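Local coordinates for 16S rRNA methylase (Uncultured bacterium, PDB 7JLZ), which probably methylates an adenine of 16S rRNA in the 30S ribosomal subunit, a modification associated with aminoglycoside resistance, at residues Asp13-Glu16 / Leu17-Leu21; Tyr40-Ala43 / Lys44-Gly48; Gln60-Asn63 / Tyr64-Ser68; Leu80-Val83 / Glu84-Pro87. One frame throughout, in Å; residues are numbered along the deposited sequence.

Overall arrangement
Interactions 1, 2 and 3 lie on helices 14-21, 37-45 and 58-70, the first at the N-terminal and the second at the C-terminal end, whereas interaction 4 is a tight turn after strand 76-80. Interaction 1 lies at the surface, its centre about 21 Å from that of the chain, and combines an N-cap with aliphatic packing. Interactions 2 and 3 are partly buried and touch where Tyr-40 meets Tyr-64, Lys-67 and Ser-68. Interaction 2 pairs a helix end bonded by an asparagine amide with a lysine over a ring; interaction 3 adds a salt bridge, a sulfate and waters. Interaction 4, also partly buried, has one sound and one weak backbone bond and a serine hydroxyl.

Interaction 1: Asp13-Glu16 / Leu17-Leu21; sequences DKNE and LVNIL
With chi1 at 177° and a bend at chi2 (72°), the Lys-14 chain turns along the helix and brings CE to 3.5 Å from CG2 of Val-18, one turn on. That methyl is held beside the backbone N of Val-18, where it also sits 3.3 Å from Lys-14 O. The ammonium end passes beyond this contact and bonds to the carbonyl of Glu-89. At the start of the helix Asp-13 is the N-cap: its OD1 accepts from Glu-16 N at 3.0 Å in a nearly straight bond (164°). Asp-13 O receives Leu-17 N at 2.9 Å, and Lys-14 O receives Val-18 N at 2.8 Å. The next bond, from Asn-19 N to Asn-15 O, is weak. On the exposed side the amides of Asn-15 and Asn-19 are turned almost perpendicular to each other. Ile-20 lays CG1 over Glu-16 O, 3.5 Å away, and with Leu-21 reaches Leu-50 of strand 49-55. Leu-17 packs on Met-1 and Leu-90. The short helix thus has an apolar side against the fold and a polar outer side, while the Asp-13 carboxylate satisfies an amide of the first turn and probably interacts favourably with the positive end of the helix dipole.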
loop_
_atom_site.group_PDB
_atom_site.type_symbol
_atom_site.label_atom_id
_atom_site.label_comp_id
_atom_site.label_asym_id
_atom_site.label_seq_id
_atom_site.Cartn_x
_atom_site.Cartn_y
_atom_site.Cartn_z
ATOM N N ASP A 13 -8.392 -0.771 -20.096
ATOM C CA ASP A 13 -8.720 0.646 -20.083
ATOM C C ASP A 13 -9.771 0.947 -19.017
ATOM O O ASP A 13 -10.327 0.050 -18.376
ATOM C CB ASP A 13 -9.166 1.129 -21.467
ATOM C CG ASP A 13 -10.510 0.566 -21.903
ATOM O OD1 ASP A 13 -11.150 -0.202 -21.157
ATOM O OD2 ASP A 13 -10.927 0.903 -23.029
ATOM N N LYS A 14 -10.036 2.240 -18.831
ATOM C CA LYS A 14 -10.887 2.671 -17.724
ATOM C C LYS A 14 -12.270 2.038 -17.803
ATOM O O LYS A 14 -12.842 1.651 -16.776
ATOM C CB LYS A 14 -11.019 4.191 -17.721
ATOM C CG LYS A 14 -11.961 4.703 -16.646
ATOM C CD LYS A 14 -11.339 4.552 -15.265
ATOM C CE LYS A 14 -12.272 5.056 -14.176
ATOM N NZ LYS A 14 -11.528 5.498 -12.962
ATOM N N ASN A 15 -12.838 1.955 -19.009
ATOM C CA ASN A 15 -14.172 1.388 -19.145
ATOM C C ASN A 15 -14.213 -0.055 -18.651
ATOM O O ASN A 15 -15.153 -0.460 -17.958
ATOM C CB ASN A 15 -14.617 1.471 -20.596
ATOM C CG ASN A 15 -16.079 1.216 -20.750
ATOM O OD1 ASN A 15 -16.499 0.131 -21.159
ATOM N ND2 ASN A 15 -16.881 2.214 -20.407
ATOM N N GLU A 16 -13.200 -0.846 -18.994
ATOM C CA GLU A 16 -13.155 -2.216 -18.499
ATOM C C GLU A 16 -12.923 -2.240 -16.995
ATOM O O GLU A 16 -13.544 -3.030 -16.276
ATOM C CB GLU A 16 -12.066 -3.003 -19.230
ATOM C CG GLU A 16 -11.976 -4.454 -18.784
ATOM C CD GLU A 16 -10.970 -5.263 -19.590
ATOM O OE1 GLU A 16 -10.337 -4.687 -20.505
ATOM O OE2 GLU A 16 -10.818 -6.470 -19.302
ATOM N N LEU A 17 -12.041 -1.374 -16.499
ATOM C CA LEU A 17 -11.783 -1.336 -15.066
ATOM C C LEU A 17 -13.043 -0.978 -14.287
ATOM O O LEU A 17 -13.300 -1.531 -13.214
ATOM C CB LEU A 17 -10.658 -0.350 -14.770
ATOM C CG LEU A 17 -10.350 -0.131 -13.286
ATOM C CD1 LEU A 17 -9.961 -1.435 -12.592
ATOM C CD2 LEU A 17 -9.263 0.901 -13.101
ATOM N N VAL A 18 -13.852 -0.059 -14.818
ATOM C CA VAL A 18 -15.068 0.335 -14.112
ATOM C C VAL A 18 -16.008 -0.857 -13.949
ATOM O O VAL A 18 -16.622 -1.044 -12.891
ATOM C CB VAL A 18 -15.741 1.511 -14.846
ATOM C CG1 VAL A 18 -17.182 1.670 -14.411
ATOM C CG2 VAL A 18 -14.953 2.767 -14.563
ATOM N N ASN A 19 -16.113 -1.697 -14.982
ATOM C CA ASN A 19 -16.927 -2.904 -14.872
ATOM C C ASN A 19 -16.412 -3.817 -13.764
ATOM O O ASN A 19 -17.199 -4.510 -13.105
ATOM C CB ASN A 19 -16.939 -3.641 -16.207
ATOM C CG ASN A 19 -17.639 -2.853 -17.302
ATOM O OD1 ASN A 19 -18.561 -2.089 -17.038
ATOM N ND2 ASN A 19 -17.200 -3.042 -18.542
ATOM N N ILE A 20 -15.103 -3.811 -13.534
ATOM C CA ILE A 20 -14.515 -4.640 -12.487
ATOM C C ILE A 20 -14.761 -4.034 -11.112
ATOM O O ILE A 20 -15.238 -4.716 -10.197
ATOM C CB ILE A 20 -13.016 -4.830 -12.762
ATOM C CG1 ILE A 20 -12.816 -5.648 -14.039
ATOM C CG2 ILE A 20 -12.308 -5.479 -11.560
ATOM C CD1 ILE A 20 -11.380 -5.724 -14.462
ATOM N N LEU A 21 -14.446 -2.741 -10.949
ATOM C CA LEU A 21 -14.643 -2.077 -9.661
ATOM C C LEU A 21 -16.084 -2.180 -9.193
ATOM O O LEU A 21 -16.349 -2.360 -7.998
ATOM C CB LEU A 21 -14.245 -0.604 -9.753
ATOM C CG LEU A 21 -12.818 -0.287 -10.182
ATOM C CD1 LEU A 21 -12.669 1.215 -10.407
ATOM C CD2 LEU A 21 -11.829 -0.785 -9.143
#

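Interaction 2: Tyr40-Ala43 / Lys44-Gly48; sequences YKNA and KENSG
The carbonyl oxygen of Asn-42 gathers three donors where helix 37-45 runs out. The side-chain ND2 of Asn-46 reaches it at 3.0 Å, slightly tilted from both the carbonyl plane and its own amide plane. Two weaker bonds come from the backbone, one from Asn-46 N and one from Glu-45 N. The amide of Asn-46 is swung back beside its own backbone N (chi1 -51°), which turns ND2 toward the preceding turn. Asn-46 N also bonds to Ala-43 O at 3.3 Å, approaching from well above the carbonyl plane instead of along a lone pair; the same oxygen accepts from Asn-75. Asn-46 is the first residue to leave helical geometry, and its amide continues the helical bonding beyond the last turn. Two residues before Asn-46, Lys-44 N donates to Tyr-40 O at 3.1 Å. The two side chains run alongside each other, and Lys-44 lays CD over one face of the phenol ring in a CH-pi contact, 3.7 Å from the ring centroid and 25° off its normal. Its nearest ring atom is Tyr-40 CZ, 3.3 Å from Lys-44 CD. The phenol OH itself bonds to Glu-71. Ala-43 packs on Phe-51 of strand 49-55 and Ala-76 of strand 76-80. Strand 26-31, this helix and strand 49-55 form a beta-alpha-beta unit, the repeating element of the Rossmann-like methyltransferase fold.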
loop_
_atom_site.group_PDB
_atom_site.type_symbol
_atom_site.label_atom_id
_atom_site.label_comp_id
_atom_site.label_asym_id
_atom_site.label_seq_id
_atom_site.Cartn_x
_atom_site.Cartn_y
_atom_site.Cartn_z
ATOM N N TYR A 40 -2.375 -11.063 -2.530
ATOM C CA TYR A 40 -2.870 -12.435 -2.618
ATOM C C TYR A 40 -3.441 -12.915 -1.287
ATOM O O TYR A 40 -4.546 -13.466 -1.229
ATOM C CB TYR A 40 -1.719 -13.333 -3.072
ATOM C CG TYR A 40 -1.911 -14.828 -2.910
ATOM C CD1 TYR A 40 -2.522 -15.585 -3.900
ATOM C CD2 TYR A 40 -1.409 -15.496 -1.795
ATOM C CE1 TYR A 40 -2.666 -16.969 -3.756
ATOM C CE2 TYR A 40 -1.544 -16.866 -1.654
ATOM C CZ TYR A 40 -2.172 -17.593 -2.636
ATOM O OH TYR A 40 -2.306 -18.958 -2.496
ATOM N N LYS A 41 -2.684 -12.738 -0.206
ATOM C CA LYS A 41 -3.129 -13.237 1.085
ATOM C C LYS A 41 -4.421 -12.558 1.518
ATOM O O LYS A 41 -5.350 -13.217 1.997
ATOM C CB LYS A 41 -2.024 -13.033 2.118
ATOM C CG LYS A 41 -0.786 -13.881 1.851
ATOM C CD LYS A 41 -1.026 -15.356 2.186
ATOM C CE LYS A 41 0.254 -16.191 2.088
ATOM N NZ LYS A 41 0.050 -17.608 2.553
ATOM N N ASN A 42 -4.515 -11.241 1.324
ATOM C CA ASN A 42 -5.710 -10.540 1.775
ATOM C C ASN A 42 -6.906 -10.835 0.877
ATOM O O ASN A 42 -8.028 -11.000 1.377
ATOM C CB ASN A 42 -5.425 -9.042 1.885
ATOM C CG ASN A 42 -4.797 -8.685 3.223
ATOM O OD1 ASN A 42 -3.610 -8.389 3.309
ATOM N ND2 ASN A 42 -5.596 -8.738 4.281
ATOM N N ALA A 43 -6.684 -10.961 -0.435
ATOM C CA ALA A 43 -7.770 -11.342 -1.340
ATOM C C ALA A 43 -8.382 -12.687 -0.958
ATOM O O ALA A 43 -9.608 -12.842 -0.935
ATOM C CB ALA A 43 -7.262 -11.381 -2.781
ATOM N N LYS A 44 -7.536 -13.677 -0.653
ATOM C CA LYS A 44 -8.048 -14.987 -0.250
ATOM C C LYS A 44 -8.914 -14.899 0.996
ATOM O O LYS A 44 -9.847 -15.689 1.155
ATOM C CB LYS A 44 -6.888 -15.949 -0.003
ATOM C CG LYS A 44 -6.241 -16.495 -1.254
ATOM C CD LYS A 44 -4.992 -17.271 -0.879
ATOM C CE LYS A 44 -5.316 -18.460 -0.006
ATOM N NZ LYS A 44 -5.752 -19.623 -0.824
ATOM N N GLU A 45 -8.613 -13.963 1.893
ATOM C CA GLU A 45 -9.312 -13.846 3.163
ATOM C C GLU A 45 -10.562 -12.981 3.097
ATOM O O GLU A 45 -11.409 -13.082 3.991
ATOM C CB GLU A 45 -8.364 -13.274 4.221
ATOM C CG GLU A 45 -7.219 -14.199 4.563
ATOM C CD GLU A 45 -7.703 -15.549 5.057
ATOM O OE1 GLU A 45 -7.480 -16.562 4.359
ATOM O OE2 GLU A 45 -8.324 -15.593 6.140
ATOM N N ASN A 46 -10.699 -12.129 2.077
ATOM C CA ASN A 46 -11.830 -11.196 1.980
ATOM C C ASN A 46 -12.329 -11.201 0.535
ATOM O O ASN A 46 -11.924 -10.361 -0.273
ATOM C CB ASN A 46 -11.432 -9.792 2.424
ATOM C CG ASN A 46 -10.748 -9.774 3.776
ATOM O OD1 ASN A 46 -11.403 -9.656 4.814
ATOM N ND2 ASN A 46 -9.420 -9.879 3.770
ATOM N N SER A 47 -13.229 -12.139 0.223
ATOM C CA SER A 47 -13.692 -12.288 -1.154
ATOM C C SER A 47 -14.555 -11.118 -1.613
ATOM O O SER A 47 -14.763 -10.961 -2.819
ATOM C CB SER A 47 -14.468 -13.596 -1.311
ATOM O OG SER A 47 -15.696 -13.544 -0.603
ATOM N N GLY A 48 -15.065 -10.307 -0.683
ATOM C CA GLY A 48 -15.884 -9.159 -1.020
ATOM C C GLY A 48 -15.129 -7.890 -1.355
ATOM O O GLY A 48 -15.736 -6.908 -1.791
#

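Interaction 3: Gln60-Asn63 / Tyr64-Ser68; sequences QLEN and YSRKS. With SO4 (sulfate ion), chain B.
Tyr-64 N and Gln-60 O stand 5.6 Å apart, too far for the usual helical bond, and a water fills the gap, accepting from Tyr-64 N at 2.8 Å and bonding to Gln-60 O. Beside the phenol ring lies the Asn-63 amide, its plane about halfway between parallel and perpendicular to the ring. Ser-65 N restores direct bonding with Leu-61 O at 3.0 Å; its hydroxyl points back to the same carbonyl at a distance short enough to be doubtful, and also bonds to Gly-6 N. Arg-66 bends at chi3 (-61°), setting its guanidinium alongside the extended Glu-62, and NH2 forms a salt bridge with Glu-62 OE2 at 2.7 Å. The oxygen lies in the guanidinium plane but is met on its anti side, and the two flat groups are nearly perpendicular. NH2 also donates to sulfate O1 at 2.8 Å, while NE donates to sulfate O2 at 3.1 Å and more loosely to O1. The ion, probably from the crystallisation liquor, is also bound by Lys-7 N. NH1 shares a water with Asn-63 OD1, so bonds along the edge hold the group's rotation. Lys-67 directs its amine to Glu-71 and to a second sulfate. Ser-68 OG donates to Tyr-64 O at 2.7 Å, and Ser-68 N reaches that oxygen at 2.9 Å from the opposite face. Helix 58-70 covers strand 76-80 through Tyr-78, meets Val-4 of strand 2-5 through Leu-61 and Ser-65, and leans on helix 37-45 where Tyr-64 meets the ring of Tyr-40.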
loop_
_atom_site.group_PDB
_atom_site.type_symbol
_atom_site.label_atom_id
_atom_site.label_comp_id
_atom_site.label_asym_id
_atom_site.label_seq_id
_atom_site.Cartn_x
_atom_site.Cartn_y
_atom_site.Cartn_z
ATOM N N GLN A 60 8.489 -8.137 -10.305
ATOM C CA GLN A 60 8.038 -8.109 -8.914
ATOM C C GLN A 60 6.740 -8.869 -8.730
ATOM O O GLN A 60 6.527 -9.504 -7.692
ATOM C CB GLN A 60 7.788 -6.680 -8.440
ATOM C CG GLN A 60 8.999 -5.874 -8.187
ATOM C CD GLN A 60 8.632 -4.514 -7.687
ATOM O OE1 GLN A 60 8.781 -3.525 -8.406
ATOM N NE2 GLN A 60 8.152 -4.443 -6.449
ATOM N N LEU A 61 5.817 -8.737 -9.684
ATOM C CA LEU A 61 4.461 -9.220 -9.504
ATOM C C LEU A 61 4.191 -10.496 -10.280
ATOM O O LEU A 61 3.059 -10.985 -10.262
ATOM C CB LEU A 61 3.454 -8.133 -9.900
ATOM C CG LEU A 61 3.634 -6.849 -9.097
ATOM C CD1 LEU A 61 2.601 -5.824 -9.556
ATOM C CD2 LEU A 61 3.514 -7.109 -7.616
ATOM N N GLU A 62 5.215 -11.058 -10.927
ATOM C CA GLU A 62 5.038 -12.242 -11.769
ATOM C C GLU A 62 4.530 -13.448 -10.973
ATOM O O GLU A 62 3.554 -14.096 -11.365
ATOM C CB GLU A 62 6.363 -12.572 -12.462
ATOM C CG GLU A 62 6.429 -13.974 -13.039
ATOM C CD GLU A 62 7.747 -14.275 -13.735
ATOM O OE1 GLU A 62 8.512 -13.327 -14.012
ATOM O OE2 GLU A 62 8.017 -15.467 -14.002
ATOM N N ASN A 63 5.179 -13.767 -9.848
ATOM C CA ASN A 63 4.851 -14.996 -9.115
ATOM C C ASN A 63 3.429 -14.955 -8.551
ATOM O O ASN A 63 2.631 -15.869 -8.790
ATOM C CB ASN A 63 5.870 -15.220 -7.991
ATOM C CG ASN A 63 5.536 -16.433 -7.120
ATOM O OD1 ASN A 63 5.023 -17.441 -7.605
ATOM N ND2 ASN A 63 5.836 -16.335 -5.829
ATOM N N TYR A 64 3.087 -13.901 -7.798
ATOM C CA TYR A 64 1.777 -13.872 -7.147
ATOM C C TYR A 64 0.645 -13.560 -8.115
ATOM O O TYR A 64 -0.489 -13.988 -7.874
ATOM C CB TYR A 64 1.770 -12.887 -5.965
ATOM C CG TYR A 64 2.250 -13.604 -4.713
ATOM C CD1 TYR A 64 1.421 -14.511 -4.049
ATOM C CD2 TYR A 64 3.540 -13.432 -4.240
ATOM C CE1 TYR A 64 1.861 -15.214 -2.922
ATOM C CE2 TYR A 64 4.001 -14.136 -3.108
ATOM C CZ TYR A 64 3.147 -15.014 -2.454
ATOM O OH TYR A 64 3.591 -15.716 -1.342
ATOM N N SER A 65 0.902 -12.833 -9.205
ATOM C CA SER A 65 -0.170 -12.658 -10.182
ATOM C C SER A 65 -0.484 -13.975 -10.877
ATOM O O SER A 65 -1.645 -14.252 -11.201
ATOM C CB SER A 65 0.190 -11.575 -11.206
ATOM O OG SER A 65 1.420 -11.856 -11.857
ATOM N N ARG A 66 0.542 -14.801 -11.112
ATOM C CA ARG A 66 0.317 -16.118 -11.700
ATOM C C ARG A 66 -0.399 -17.032 -10.711
ATOM O O ARG A 66 -1.348 -17.731 -11.081
ATOM C CB ARG A 66 1.647 -16.722 -12.149
ATOM C CG ARG A 66 1.523 -18.108 -12.751
ATOM C CD ARG A 66 2.881 -18.796 -12.865
ATOM N NE ARG A 66 3.809 -18.059 -13.721
ATOM C CZ ARG A 66 4.936 -17.493 -13.297
ATOM N NH1 ARG A 66 5.294 -17.574 -12.020
ATOM N NH2 ARG A 66 5.717 -16.859 -14.164
ATOM N N LYS A 67 0.043 -17.037 -9.448
ATOM C CA LYS A 67 -0.646 -17.815 -8.417
ATOM C C LYS A 67 -2.112 -17.422 -8.322
ATOM O O LYS A 67 -2.995 -18.283 -8.242
ATOM C CB LYS A 67 0.020 -17.619 -7.053
ATOM C CG LYS A 67 1.160 -18.551 -6.752
ATOM C CD LYS A 67 1.709 -18.320 -5.345
ATOM C CE LYS A 67 0.702 -18.693 -4.270
ATOM N NZ LYS A 67 0.598 -20.165 -4.037
ATOM N N SER A 68 -2.383 -16.115 -8.292
ATOM C CA SER A 68 -3.753 -15.636 -8.159
ATOM C C SER A 68 -4.611 -16.096 -9.328
ATOM O O SER A 68 -5.769 -16.486 -9.146
ATOM C CB SER A 68 -3.760 -14.108 -8.056
ATOM O OG SER A 68 -2.966 -13.691 -6.963
HETATM S S SO4 B . 3.531 -17.504 -17.348
HETATM O O1 SO4 B . 4.812 -17.498 -16.698
HETATM O O2 SO4 B . 2.570 -18.170 -16.510
HETATM O O3 SO4 B . 3.634 -18.199 -18.603
HETATM O O4 SO4 B . 3.106 -16.151 -17.582
HETATM O O HOH W 1 5.046 -11.941 -7.265
HETATM O O HOH W 2 3.695 -18.693 -9.692
#

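Interaction 4: Leu80-Val83 / Glu84-Pro87; sequences LGSV and EYFP
Ser-82 and Tyr-85 close a type I beta turn, with Val-83 and Glu-84 at its corners, in the loop after strand 76-80 of the Rossmann-like sheet. Ser-82 OG reaches across to the Tyr-85 amide: chi1 of 71° sets it between its backbone N and carbonyl carbon, from where it accepts Tyr-85 N at 3.1 Å. The backbone bond from Tyr-85 N to Ser-82 O is weak by comparison, so the hydroxyl supplements the standard turn bond. OG also stands at the edge of the Tyr-85 ring, near its plane, 4.0 Å from CD2. The Phe-86 ring is likewise met edge-on, by Ser-82 O, which lies in its plane 3.7 Å from CD2. These two rings leave the turn differently: Tyr-85 leads to the exterior, whereas Phe-86 packs on Trp-103, Leu-120 and Ile-124. Across the corner Glu-84 bends at chi2 (70°), folding its carboxylate back over Val-83 with OE1 3.7 Å from CG1. That oxygen bonds to Ser-105 OG. The loops that follow the parallel strands usually line the cofactor site in this fold, so the turn probably lies near it. In the return direction Ser-82 N donates to Tyr-85 O at 3.1 Å from above the carbonyl plane, and the same oxygen receives a CA-H...O contact from Gly-81 CA at 3.3 Å.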
loop_
_atom_site.group_PDB
_atom_site.type_symbol
_atom_site.label_atom_id
_atom_site.label_comp_id
_atom_site.label_asym_id
_atom_site.label_seq_id
_atom_site.Cartn_x
_atom_site.Cartn_y
_atom_site.Cartn_z
ATOM N N LEU A 80 1.189 -2.383 -13.201
ATOM C CA LEU A 80 2.441 -1.640 -13.280
ATOM C C LEU A 80 2.201 -0.179 -12.916
ATOM O O LEU A 80 1.288 0.461 -13.450
ATOM C CB LEU A 80 3.039 -1.716 -14.681
ATOM C CG LEU A 80 3.684 -3.001 -15.145
ATOM C CD1 LEU A 80 4.316 -2.756 -16.506
ATOM C CD2 LEU A 80 4.721 -3.472 -14.125
ATOM N N GLY A 81 3.027 0.354 -12.028
ATOM C CA GLY A 81 2.886 1.755 -11.675
ATOM C C GLY A 81 3.930 2.174 -10.666
ATOM O O GLY A 81 4.619 1.350 -10.064
ATOM N N SER A 82 4.035 3.488 -10.500
ATOM C CA SER A 82 4.964 4.124 -9.578
ATOM C C SER A 82 4.436 5.533 -9.359
ATOM O O SER A 82 3.485 5.956 -10.024
ATOM C CB SER A 82 6.390 4.166 -10.139
ATOM O OG SER A 82 6.481 5.092 -11.212
ATOM N N VAL A 83 5.061 6.261 -8.426
ATOM C CA VAL A 83 4.685 7.666 -8.217
ATOM C C VAL A 83 4.764 8.429 -9.528
ATOM O O VAL A 83 3.856 9.185 -9.890
ATOM C CB VAL A 83 5.581 8.328 -7.154
ATOM C CG1 VAL A 83 5.386 9.850 -7.172
ATOM C CG2 VAL A 83 5.299 7.787 -5.778
ATOM N N GLU A 84 5.860 8.236 -10.261
ATOM C CA GLU A 84 6.134 9.002 -11.467
ATOM C C GLU A 84 5.302 8.546 -12.660
ATOM O O GLU A 84 5.080 9.336 -13.584
ATOM C CB GLU A 84 7.624 8.912 -11.798
ATOM C CG GLU A 84 8.547 9.593 -10.786
ATOM C CD GLU A 84 8.629 8.886 -9.434
ATOM O OE1 GLU A 84 8.815 9.598 -8.421
ATOM O OE2 GLU A 84 8.512 7.637 -9.383
ATOM N N TYR A 85 4.853 7.290 -12.665
ATOM C CA TYR A 85 4.019 6.728 -13.725
ATOM C C TYR A 85 2.834 6.051 -13.055
ATOM O O TYR A 85 2.740 4.822 -12.998
ATOM C CB TYR A 85 4.807 5.753 -14.604
ATOM C CG TYR A 85 5.914 6.430 -15.374
ATOM C CD1 TYR A 85 5.661 7.071 -16.583
ATOM C CD2 TYR A 85 7.213 6.436 -14.887
ATOM C CE1 TYR A 85 6.678 7.692 -17.288
ATOM C CE2 TYR A 85 8.229 7.049 -15.579
ATOM C CZ TYR A 85 7.962 7.676 -16.778
ATOM O OH TYR A 85 8.981 8.289 -17.467
ATOM N N PHE A 86 1.944 6.869 -12.510
ATOM C CA PHE A 86 0.843 6.247 -11.806
ATOM C C PHE A 86 -0.384 6.142 -12.708
ATOM O O PHE A 86 -0.683 7.080 -13.458
ATOM C CB PHE A 86 0.491 7.045 -10.554
ATOM C CG PHE A 86 -0.445 6.318 -9.658
ATOM C CD1 PHE A 86 -1.816 6.442 -9.828
ATOM C CD2 PHE A 86 0.041 5.446 -8.698
ATOM C CE1 PHE A 86 -2.680 5.735 -9.020
ATOM C CE2 PHE A 86 -0.817 4.736 -7.889
ATOM C CZ PHE A 86 -2.180 4.871 -8.050
ATOM N N PRO A 87 -1.135 5.041 -12.663
ATOM C CA PRO A 87 -2.285 4.898 -13.579
ATOM C C PRO A 87 -3.438 5.819 -13.189
ATOM O O PRO A 87 -4.028 5.665 -12.116
ATOM C CB PRO A 87 -2.674 3.424 -13.436
ATOM C CG PRO A 87 -2.137 3.016 -12.091
ATOM C CD PRO A 87 -0.872 3.804 -11.899
#